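Local coordinates for pyridoxamine 5'-phosphate oxidase family protein (Corynebacterium diphtheriae NCTC 13129, PDB 3CP3) that is of unknown function but belongs to a family of split-barrel proteins that commonly bind flavin, and may do so as a dimer, at the interface of chains A and B. Numbering follows the deposited sequence. Chains: chain A/B, Uncharacterized protein.

The interface of chains A and B. Residues chain A 38-41; chain B 76, 78, 95.
B:Lys95 reaches across to chain A and meets A:Asp39 with its ammonium group: NZ lies 2.9 Å from the carboxylate oxygen OD1, a hydrogen bond that is also a salt bridge. The approach is on the syn side of OD1, with NZ tilted 22° out of the carboxylate plane, and the two side chains cross at about a right angle. The other carboxylate oxygen, OD2, is 3.9 Å from NZ, which makes the contact one-pronged rather than bidentate. The lysine chain is nearly extended as far as CE and then bends at its last torsion (chi4 -61°), a turn that points NZ at two acceptors of chain A. The second is the main-chain carbonyl of A:Leu40, whose O accepts a hydrogen bond from NZ at 2.8 Å. One ammonium group therefore ties a side chain to the backbone of the following residue. On the chain A side, CG of A:Asp39 stands anti to the backbone N (chi1 -169°), which carries the carboxylate towards the lysine, where OD1 and the O of A:Leu40 both face NZ. A:Asp41 adds a more distant acidic group, its OD1 5.3 Å from NZ, and could favour the charged lysine without touching it.

Alongside this polar contact, B:Leu78 presents its CD1 methyl tip to the base of the A:Leu40 side chain, with CD1 3.6 Å from CB. The leucines meet methyl to CB rather than branch to branch, and the same CD1 also packs on CA of A:Asp41 at 3.9 Å. B:Asp76 stays peripheral: no side-chain bond joins it to A:Asp38, and the two like-charged carboxylates remain apart, with A:Asp38 OD1 5.5 Å from B:Asp76 OD2.

The chain A residues cover the start of strand 39-50 and the residue leading into it, while chain B supplies strands 76-83 and 89-100. The patch has a symmetry-related twin in the two-fold interface, which is consistent with the dimers typical of this family.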
loop_
_atom_site.group_PDB
_atom_site.type_symbol
_atom_site.label_atom_id
_atom_site.label_comp_id
_atom_site.label_asym_id
_atom_site.label_seq_id
_atom_site.Cartn_x
_atom_site.Cartn_y
_atom_site.Cartn_z
ATOM N N ASP A 38 -6.688 5.047 -14.951
ATOM C CA ASP A 38 -6.898 3.752 -14.291
ATOM C C ASP A 38 -5.657 2.891 -14.032
ATOM O O ASP A 38 -5.767 1.831 -13.363
ATOM C CB ASP A 38 -7.910 2.910 -15.067
ATOM C CG ASP A 38 -9.322 3.422 -14.905
ATOM O OD1 ASP A 38 -10.153 2.667 -14.332
ATOM O OD2 ASP A 38 -9.595 4.573 -15.348
ATOM N N ASP A 39 -4.521 3.244 -14.636
ATOM C CA ASP A 39 -3.327 2.564 -14.208
ATOM C C ASP A 39 -2.991 3.134 -12.862
ATOM O O ASP A 39 -3.011 4.366 -12.673
ATOM C CB ASP A 39 -2.136 2.679 -15.142
ATOM C CG ASP A 39 -1.030 1.708 -14.744
ATOM O OD1 ASP A 39 -1.365 0.545 -14.408
ATOM O OD2 ASP A 39 0.152 2.097 -14.733
ATOM N N LEU A 40 -2.732 2.220 -11.937
ATOM C CA LEU A 40 -2.332 2.541 -10.560
ATOM C C LEU A 40 -0.925 2.046 -10.303
ATOM O O LEU A 40 -0.495 1.055 -10.918
ATOM C CB LEU A 40 -3.277 1.856 -9.546
ATOM C CG LEU A 40 -4.789 2.189 -9.609
ATOM C CD1 LEU A 40 -5.575 1.465 -8.484
ATOM C CD2 LEU A 40 -5.056 3.684 -9.518
ATOM N N ASP A 41 -0.231 2.677 -9.364
ATOM C CA ASP A 41 1.016 2.116 -8.844
ATOM C C ASP A 41 1.135 2.508 -7.418
ATOM O O ASP A 41 0.365 3.338 -6.919
ATOM C CB ASP A 41 2.244 2.555 -9.679
ATOM C CG ASP A 41 3.510 1.689 -9.392
ATOM O OD1 ASP A 41 3.422 0.546 -8.863
ATOM O OD2 ASP A 41 4.614 2.194 -9.663
ATOM N N ASP B 76 -10.497 -4.942 -10.918
ATOM C CA ASP B 76 -9.106 -4.610 -11.209
ATOM C C ASP B 76 -8.461 -3.993 -9.958
ATOM O O ASP B 76 -8.958 -2.989 -9.401
ATOM C CB ASP B 76 -9.061 -3.600 -12.411
ATOM C CG ASP B 76 -7.647 -3.176 -12.808
ATOM O OD1 ASP B 76 -6.699 -3.997 -12.848
ATOM O OD2 ASP B 76 -7.502 -1.979 -13.148
ATOM N N LEU B 78 -4.564 -3.760 -7.344
ATOM C CA LEU B 78 -3.169 -4.059 -7.171
ATOM C C LEU B 78 -3.031 -4.760 -5.863
ATOM O O LEU B 78 -3.849 -4.551 -4.961
ATOM C CB LEU B 78 -2.339 -2.756 -7.005
ATOM C CG LEU B 78 -2.405 -1.667 -8.015
ATOM C CD1 LEU B 78 -1.483 -0.522 -7.504
ATOM C CD2 LEU B 78 -1.984 -2.201 -9.419
ATOM N N LYS B 95 -0.377 -6.655 -10.443
ATOM C CA LYS B 95 -1.614 -6.184 -11.052
ATOM C C LYS B 95 -2.509 -7.377 -11.327
ATOM O O LYS B 95 -2.032 -8.381 -11.852
ATOM C CB LYS B 95 -1.348 -5.510 -12.372
ATOM C CG LYS B 95 -0.620 -4.174 -12.246
ATOM C CD LYS B 95 -0.848 -3.375 -13.533
ATOM C CE LYS B 95 0.131 -2.196 -13.680
ATOM N NZ LYS B 95 -0.000 -1.190 -12.569
#